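Local coordinates for protein hypothetical methylmalonyl-CoA decarboxylase alpha subunit (PDB 1X0U) that is a putative carboxyl transferase subunit of the ClpP/crotonase clan, found as an assembly of six chains, at residues Asn290-Glu293 against Ile294-Ile298; Phe319-Ala323 against Gly324-Gly328; Ile12-Leu15 against Arg16-Glu20. All blocks are in the same frame, centred on the assembly; numbering follows the deposited sequence.

Contact 1: residues Asn290-Glu293 against Ile294-Ile298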
loop_
_atom_site.group_PDB
_atom_site.type_symbol
_atom_site.label_atom_id
_atom_site.label_comp_id
_atom_site.label_asym_id
_atom_site.label_seq_id
_atom_site.Cartn_x
_atom_site.Cartn_y
_atom_site.Cartn_z
ATOM N N ASN A 290 -26.073 -33.041 -27.125
ATOM C CA ASN A 290 -24.744 -32.486 -27.328
ATOM C C ASN A 290 -24.562 -31.087 -26.738
ATOM O O ASN A 290 -24.934 -30.094 -27.369
ATOM C CB ASN A 290 -24.425 -32.458 -28.826
ATOM C CG ASN A 290 -22.981 -32.127 -29.103
ATOM O OD1 ASN A 290 -22.148 -32.134 -28.196
ATOM N ND2 ASN A 290 -22.669 -31.850 -30.359
ATOM N N MET A 291 -23.985 -31.013 -25.539
ATOM C CA MET A 291 -23.751 -29.727 -24.873
ATOM C C MET A 291 -22.790 -28.856 -25.681
ATOM O O MET A 291 -22.876 -27.621 -25.660
ATOM C CB MET A 291 -23.192 -29.950 -23.457
ATOM C CG MET A 291 -22.810 -28.666 -22.692
ATOM S SD MET A 291 -24.185 -27.520 -22.330
ATOM C CE MET A 291 -23.715 -26.120 -23.294
ATOM N N ARG A 292 -21.882 -29.499 -26.407
ATOM C CA ARG A 292 -20.919 -28.760 -27.212
ATOM C C ARG A 292 -21.629 -27.990 -28.313
ATOM O O ARG A 292 -21.135 -26.972 -28.787
ATOM C CB ARG A 292 -19.896 -29.703 -27.854
ATOM C CG ARG A 292 -18.981 -30.407 -26.881
ATOM C CD ARG A 292 -17.775 -31.011 -27.610
ATOM N NE ARG A 292 -16.826 -31.590 -26.666
ATOM C CZ ARG A 292 -17.035 -32.723 -26.008
ATOM N NH1 ARG A 292 -18.158 -33.402 -26.203
ATOM N NH2 ARG A 292 -16.134 -33.163 -25.139
ATOM N N GLU A 293 -22.789 -28.481 -28.731
ATOM C CA GLU A 293 -23.523 -27.816 -29.793
ATOM C C GLU A 293 -24.075 -26.507 -29.283
ATOM O O GLU A 293 -24.186 -25.534 -30.027
ATOM C CB GLU A 293 -24.653 -28.707 -30.321
ATOM C CG GLU A 293 -25.410 -28.075 -31.468
ATOM C CD GLU A 293 -24.493 -27.671 -32.604
ATOM O OE1 GLU A 293 -24.770 -26.635 -33.247
ATOM O OE2 GLU A 293 -23.499 -28.389 -32.864
ATOM N N ILE A 294 -24.408 -26.474 -28.002
ATOM C CA ILE A 294 -24.919 -25.257 -27.402
ATOM C C ILE A 294 -23.791 -24.233 -27.307
ATOM O O ILE A 294 -24.005 -23.048 -27.578
ATOM C CB ILE A 294 -25.510 -25.526 -26.003
ATOM C CG1 ILE A 294 -26.699 -26.488 -26.123
ATOM C CG2 ILE A 294 -25.941 -24.218 -25.369
ATOM C CD1 ILE A 294 -27.384 -26.810 -24.798
ATOM N N ILE A 295 -22.586 -24.676 -26.942
ATOM C CA ILE A 295 -21.488 -23.721 -26.855
ATOM C C ILE A 295 -21.175 -23.146 -28.241
ATOM O O ILE A 295 -21.071 -21.929 -28.382
ATOM C CB ILE A 295 -20.168 -24.329 -26.236
ATOM C CG1 ILE A 295 -19.564 -25.362 -27.174
ATOM C CG2 ILE A 295 -20.446 -24.986 -24.884
ATOM C CD1 ILE A 295 -18.333 -26.063 -26.596
ATOM N N TYR A 296 -21.048 -23.997 -29.266
ATOM C CA TYR A 296 -20.733 -23.485 -30.607
ATOM C C TYR A 296 -21.761 -22.445 -31.033
ATOM O O TYR A 296 -21.423 -21.454 -31.683
ATOM C CB TYR A 296 -20.700 -24.600 -31.671
ATOM C CG TYR A 296 -19.813 -25.785 -31.347
ATOM C CD1 TYR A 296 -18.604 -25.616 -30.671
ATOM C CD2 TYR A 296 -20.185 -27.077 -31.717
ATOM C CE1 TYR A 296 -17.789 -26.705 -30.365
ATOM C CE2 TYR A 296 -19.375 -28.176 -31.419
ATOM C CZ TYR A 296 -18.181 -27.980 -30.742
ATOM O OH TYR A 296 -17.378 -29.055 -30.433
ATOM N N LYS A 297 -23.019 -22.682 -30.676
ATOM C CA LYS A 297 -24.093 -21.762 -31.027
ATOM C C LYS A 297 -23.970 -20.431 -30.302
ATOM O O LYS A 297 -24.394 -19.406 -30.818
ATOM C CB LYS A 297 -25.462 -22.370 -30.690
ATOM C CG LYS A 297 -26.302 -22.841 -31.885
ATOM C CD LYS A 297 -26.250 -24.356 -32.054
ATOM C CE LYS A 297 -27.487 -24.891 -32.792
ATOM N NZ LYS A 297 -27.736 -24.209 -34.101
ATOM N N ILE A 298 -23.396 -20.437 -29.104
ATOM C CA ILE A 298 -23.279 -19.195 -28.350
ATOM C C ILE A 298 -22.080 -18.330 -28.683
ATOM O O ILE A 298 -22.196 -17.110 -28.764
ATOM C CB ILE A 298 -23.241 -19.449 -26.826
ATOM C CG1 ILE A 298 -24.538 -20.113 -26.369
ATOM C CG2 ILE A 298 -23.048 -18.117 -26.085
ATOM C CD1 ILE A 298 -24.478 -20.685 -24.975
#
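M291 packs on I294 in a local contact along the first turns of helix 291-298, which N290 caps; the side chains of the first turn lie against those of the second. The helix belongs to the carboxyl transferase domain, where it packs on strands 315-322 and 363-369. At the cap, N290 OD1 accepts a weak bond from R292 N at 3.2 Å. The backbone then follows the helical pattern, with I295 N donating to M291 O and K297 N to E293 O.

On the buried side the M291 chain, bent at chi2 and chi3, brings its CE methyl 3.3 Å from I294 CB, a tight approach, and 3.8 Å from I295 CG2. M291 also touches I316 on the first of those strands and, together with I295, L366 on the second. On the more open side Y296 runs alongside R292, the two pointing the same way, with R292 CD 3.5 Å from Y296 OH. Beyond CD the R292 chain turns away from the tyrosine, and NE forms a salt bridge with E306. E293 meets the Y296 ring at its edge, OE2 lying 3.7 Å from CD2, and the carboxylate plane stands 77° from the ring. Its other oxygen, OE1, is turned to K297 and forms a long salt bridge of 3.9 Å with NZ.

I294, E293 and K297 lie against I280 of helix 277-280, so the charged pair shares its apolar neighbour with the isoleucine. The long E293-K297 separation implies only a modest electrostatic attraction, while R292 takes E306 as its partner instead.

Contact 2: residues Phe319-Ala323 against Gly324-Gly328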
loop_
_atom_site.group_PDB
_atom_site.type_symbol
_atom_site.label_atom_id
_atom_site.label_comp_id
_atom_site.label_asym_id
_atom_site.label_seq_id
_atom_site.Cartn_x
_atom_site.Cartn_y
_atom_site.Cartn_z
ATOM N N PHE A 319 -11.746 -22.328 -23.924
ATOM C CA PHE A 319 -11.738 -20.915 -24.252
ATOM C C PHE A 319 -12.523 -20.639 -25.526
ATOM O O PHE A 319 -12.679 -21.507 -26.388
ATOM C CB PHE A 319 -10.298 -20.419 -24.450
ATOM C CG PHE A 319 -9.419 -20.570 -23.230
ATOM C CD1 PHE A 319 -8.329 -21.438 -23.245
ATOM C CD2 PHE A 319 -9.671 -19.834 -22.076
ATOM C CE1 PHE A 319 -7.502 -21.570 -22.124
ATOM C CE2 PHE A 319 -8.852 -19.961 -20.955
ATOM C CZ PHE A 319 -7.761 -20.834 -20.981
ATOM N N ALA A 320 -13.002 -19.407 -25.634
ATOM C CA ALA A 320 -13.762 -18.978 -26.791
ATOM C C ALA A 320 -13.882 -17.479 -26.692
ATOM O O ALA A 320 -13.445 -16.874 -25.719
ATOM C CB ALA A 320 -15.155 -19.607 -26.776
ATOM N N ARG A 321 -14.471 -16.873 -27.705
ATOM C CA ARG A 321 -14.679 -15.447 -27.665
ATOM C C ARG A 321 -16.157 -15.187 -27.803
ATOM O O ARG A 321 -16.859 -15.918 -28.503
ATOM C CB ARG A 321 -13.919 -14.752 -28.796
ATOM C CG ARG A 321 -12.445 -14.579 -28.503
ATOM C CD ARG A 321 -11.669 -14.185 -29.735
ATOM N NE ARG A 321 -10.235 -14.266 -29.484
ATOM C CZ ARG A 321 -9.579 -13.456 -28.664
ATOM N NH1 ARG A 321 -10.236 -12.499 -28.027
ATOM N NH2 ARG A 321 -8.271 -13.616 -28.464
ATOM N N ILE A 322 -16.629 -14.159 -27.111
ATOM C CA ILE A 322 -18.021 -13.755 -27.194
ATOM C C ILE A 322 -18.015 -12.280 -27.532
ATOM O O ILE A 322 -17.711 -11.435 -26.683
ATOM C CB ILE A 322 -18.770 -14.001 -25.881
ATOM C CG1 ILE A 322 -19.001 -15.508 -25.711
ATOM C CG2 ILE A 322 -20.094 -13.245 -25.898
ATOM C CD1 ILE A 322 -19.796 -15.888 -24.493
ATOM N N ALA A 323 -18.330 -11.978 -28.788
ATOM C CA ALA A 323 -18.324 -10.601 -29.273
ATOM C C ALA A 323 -16.896 -10.075 -29.185
ATOM O O ALA A 323 -16.661 -8.950 -28.753
ATOM C CB ALA A 323 -19.263 -9.729 -28.434
ATOM N N GLY A 324 -15.941 -10.916 -29.569
ATOM C CA GLY A 324 -14.547 -10.507 -29.551
ATOM C C GLY A 324 -13.763 -10.682 -28.262
ATOM O O GLY A 324 -12.533 -10.699 -28.302
ATOM N N ASN A 325 -14.449 -10.810 -27.126
ATOM C CA ASN A 325 -13.769 -10.973 -25.839
ATOM C C ASN A 325 -13.663 -12.416 -25.371
ATOM O O ASN A 325 -14.587 -13.214 -25.519
ATOM C CB ASN A 325 -14.465 -10.148 -24.752
ATOM C CG ASN A 325 -14.198 -8.665 -24.890
ATOM O OD1 ASN A 325 -15.038 -7.844 -24.536
ATOM N ND2 ASN A 325 -13.020 -8.311 -25.389
ATOM N N VAL A 326 -12.521 -12.726 -24.774
ATOM C CA VAL A 326 -12.223 -14.055 -24.277
ATOM C C VAL A 326 -13.060 -14.451 -23.072
ATOM O O VAL A 326 -13.298 -13.649 -22.165
ATOM C CB VAL A 326 -10.727 -14.163 -23.883
ATOM C CG1 VAL A 326 -10.399 -15.588 -23.454
ATOM C CG2 VAL A 326 -9.842 -13.726 -25.058
ATOM N N VAL A 327 -13.510 -15.697 -23.072
ATOM C CA VAL A 327 -14.275 -16.217 -21.959
ATOM C C VAL A 327 -13.813 -17.647 -21.771
ATOM O O VAL A 327 -13.293 -18.262 -22.694
ATOM C CB VAL A 327 -15.818 -16.223 -22.225
ATOM C CG1 VAL A 327 -16.303 -14.807 -22.546
ATOM C CG2 VAL A 327 -16.153 -17.176 -23.357
ATOM N N GLY A 328 -13.978 -18.145 -20.553
ATOM C CA GLY A 328 -13.640 -19.511 -20.237
ATOM C C GLY A 328 -15.009 -20.113 -20.016
ATOM O O GLY A 328 -15.898 -19.455 -19.481
HETATM O O HOH W 1 -17.577 -9.524 -24.785
#
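R321 and V326 meet on one face of a hairpin, where the V326 CG2 methyl sits over a face of the guanidinium, 3.6 Å from R321 CZ. The arginine's NH1 also donates to G324 O at 2.9 Å, a bent bond (134° at the hydrogen) that reaches the oxygen from above the carbonyl plane. The extended chain from CG to NE stands off the sheet and leans slightly toward the turn, putting NH1 beside G324 O. P262 O is a second acceptor for NH1, so two carbonyls help fix the guanidinium's rotation.

On the other face, I322 CD1 lies 4.0 Å from V327 CG2, the two side chains crossing at about a right angle, with A320 CB beside the same methyl. Helix 494-505 covers this face through I498 and L502, whereas F319, on the R321 face, packs against F352 and F355 of helix 343-358.

The backbone ladder sets these positions. A320 and V327 form a hydrogen-bonded pair, V327 N reaching A320 O at 2.9 Å, while I322 N donates to N325 O at 2.8 Å; the return bond from N325 N to I322 O is weak. Between them R321 and V326 are a non-hydrogen-bonded pair, which leaves R321 CA to make a CH-O contact with N325 O at 3.1 Å. A water donates to both I322 O and N325 OD1, tying the asparagine side chain to the turn. D300 takes the turn's amide hydrogens from A323 N and G324 N, one on each carboxylate oxygen.

A323 and G324 both have positive phi, as in a type I' turn, and the whole is a two-residue beta hairpin linking antiparallel strands 315-322 and 325-332 in a mixed sheet.

Contact 3: residues Ile12-Leu15 against Arg16-Glu20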
loop_
_atom_site.group_PDB
_atom_site.type_symbol
_atom_site.label_atom_id
_atom_site.label_comp_id
_atom_site.label_asym_id
_atom_site.label_seq_id
_atom_site.Cartn_x
_atom_site.Cartn_y
_atom_site.Cartn_z
ATOM N N ILE A 12 35.780 -11.728 -36.529
ATOM C CA ILE A 12 34.367 -11.937 -36.811
ATOM C C ILE A 12 34.175 -13.257 -37.567
ATOM O O ILE A 12 33.226 -13.994 -37.298
ATOM C CB ILE A 12 33.745 -10.746 -37.606
ATOM C CG1 ILE A 12 34.412 -10.593 -38.967
ATOM C CG2 ILE A 12 33.907 -9.453 -36.814
ATOM C CD1 ILE A 12 33.801 -9.482 -39.827
ATOM N N GLU A 13 35.078 -13.577 -38.494
ATOM C CA GLU A 13 34.948 -14.842 -39.214
ATOM C C GLU A 13 35.023 -15.995 -38.209
ATOM O O GLU A 13 34.292 -16.982 -38.338
ATOM C CB GLU A 13 36.037 -14.998 -40.290
ATOM C CG GLU A 13 35.853 -14.101 -41.515
ATOM C CD GLU A 13 36.879 -14.379 -42.621
ATOM O OE1 GLU A 13 38.099 -14.398 -42.332
ATOM O OE2 GLU A 13 36.462 -14.570 -43.786
ATOM N N GLU A 14 35.889 -15.872 -37.201
ATOM C CA GLU A 14 35.995 -16.926 -36.188
ATOM C C GLU A 14 34.668 -17.066 -35.432
ATOM O O GLU A 14 34.231 -18.177 -35.122
ATOM C CB GLU A 14 37.093 -16.624 -35.169
ATOM C CG GLU A 14 37.205 -17.706 -34.100
ATOM C CD GLU A 14 37.941 -17.264 -32.837
ATOM O OE1 GLU A 14 38.314 -18.155 -32.035
ATOM O OE2 GLU A 14 38.134 -16.042 -32.635
ATOM N N LEU A 15 34.044 -15.931 -35.122
ATOM C CA LEU A 15 32.768 -15.933 -34.409
ATOM C C LEU A 15 31.715 -16.691 -35.216
ATOM O O LEU A 15 31.030 -17.574 -34.690
ATOM C CB LEU A 15 32.285 -14.500 -34.160
ATOM C CG LEU A 15 30.833 -14.350 -33.674
ATOM C CD1 LEU A 15 30.615 -15.171 -32.408
ATOM C CD2 LEU A 15 30.528 -12.882 -33.418
ATOM N N ARG A 16 31.599 -16.343 -36.496
ATOM C CA ARG A 16 30.624 -16.990 -37.366
ATOM C C ARG A 16 30.802 -18.502 -37.356
ATOM O O ARG A 16 29.820 -19.235 -37.257
ATOM C CB ARG A 16 30.730 -16.436 -38.787
ATOM C CG ARG A 16 30.172 -15.029 -38.909
ATOM C CD ARG A 16 30.530 -14.378 -40.224
ATOM N NE ARG A 16 29.953 -13.041 -40.333
ATOM C CZ ARG A 16 30.251 -12.176 -41.299
ATOM N NH1 ARG A 16 31.127 -12.510 -42.245
ATOM N NH2 ARG A 16 29.673 -10.981 -41.325
ATOM N N GLN A 17 32.045 -18.970 -37.431
ATOM C CA GLN A 17 32.319 -20.403 -37.405
ATOM C C GLN A 17 31.913 -21.025 -36.062
ATOM O O GLN A 17 31.341 -22.122 -36.023
ATOM C CB GLN A 17 33.809 -20.678 -37.640
ATOM C CG GLN A 17 34.367 -20.162 -38.950
ATOM C CD GLN A 17 35.887 -20.264 -39.006
ATOM O OE1 GLN A 17 36.519 -19.805 -39.959
ATOM N NE2 GLN A 17 36.480 -20.868 -37.981
ATOM N N LEU A 18 32.215 -20.334 -34.964
ATOM C CA LEU A 18 31.876 -20.851 -33.640
ATOM C C LEU A 18 30.367 -20.986 -33.459
ATOM O O LEU A 18 29.887 -21.991 -32.928
ATOM C CB LEU A 18 32.450 -19.954 -32.536
ATOM C CG LEU A 18 33.971 -19.942 -32.336
ATOM C CD1 LEU A 18 34.300 -19.148 -31.080
ATOM C CD2 LEU A 18 34.507 -21.372 -32.210
ATOM N N LYS A 19 29.624 -19.969 -33.892
ATOM C CA LYS A 19 28.173 -20.000 -33.784
ATOM C C LYS A 19 27.582 -21.117 -34.637
ATOM O O LYS A 19 26.684 -21.834 -34.197
ATOM C CB LYS A 19 27.578 -18.652 -34.187
ATOM C CG LYS A 19 27.582 -17.657 -33.046
ATOM C CD LYS A 19 26.929 -16.355 -33.423
ATOM C CE LYS A 19 26.801 -15.457 -32.200
ATOM N NZ LYS A 19 26.127 -14.176 -32.538
ATOM N N GLU A 20 28.094 -21.262 -35.854
ATOM C CA GLU A 20 27.633 -22.312 -36.749
ATOM C C GLU A 20 27.922 -23.663 -36.092
ATOM O O GLU A 20 27.197 -24.631 -36.296
ATOM C CB GLU A 20 28.341 -22.194 -38.103
ATOM C CG GLU A 20 27.715 -21.175 -39.087
ATOM C CD GLU A 20 27.494 -19.776 -38.494
ATOM O OE1 GLU A 20 27.846 -18.771 -39.159
ATOM O OE2 GLU A 20 26.956 -19.671 -37.370
#
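L15 and K19 pack together one turn apart on helix 8-23, an N-terminal alpha helix that lies against another subunit of the hexamer. Across 12-15 and 16-20 the contact is the ordinary i to i+4 relation of such a helix.

Backbone hydrogen bonds come first. R16 N donates to I12 O at 3.0 Å and K19 N to L15 O at 2.9 Å. Q17 N to E13 O and L18 N to E14 O lie between them, so the four are consecutive i to i+4 bonds, and each carbonyl oxygen of residues 12-15 is taken up by the amide four residues on.

Apolar contacts between side chains are few. The L15 branch CD1 rests on the aliphatic part of K19, 3.8 Å from CE and about as near to CG and CD, the leucine crossing the extended lysine chain at an oblique angle. A chi1 of 168° sets L15 CG beside its carbonyl carbon, and with chi2 near 56° the CD1 branch lies on the lysine. L15 and L18 both pack on Y477 of the second subunit, while L18 also touches F61 and Y77 of its own chain.

Two basic side chains pair with the second subunit. R16 NE forms a salt bridge with E490 of that subunit, and K19 NZ pairs with D487 there and donates to V488 O of the same subunit. The lysine amine thus takes two partners across the interface, while its methylenes serve the packing on L15 within the helix.

Polar backbone oxygens also meet aliphatic carbons of the following turn. Q17 CG comes 3.2 Å from E13 O, and L18 CG lies 3.3 Å from E14 O.

How the contacts relate
Contacts 1 and 2 belong to the same region of the carboxyl transferase domain, their centres about 14 Å apart, and they touch where I298 CG2 meets I322 CD1. Contact 2 is the more buried, a hairpin whose bonds run between strands; contact 1 is partly buried, a helix start resting on strand 315-322, one of the hairpin's two strands. Contact 3 is a surface contact about 56 Å from contact 1, between centres, and on the opposite side of the chain's centre. Charges in contacts 1 and 2 find partners within the chain, whereas the arginine and lysine of contact 3 are answered by the second subunit.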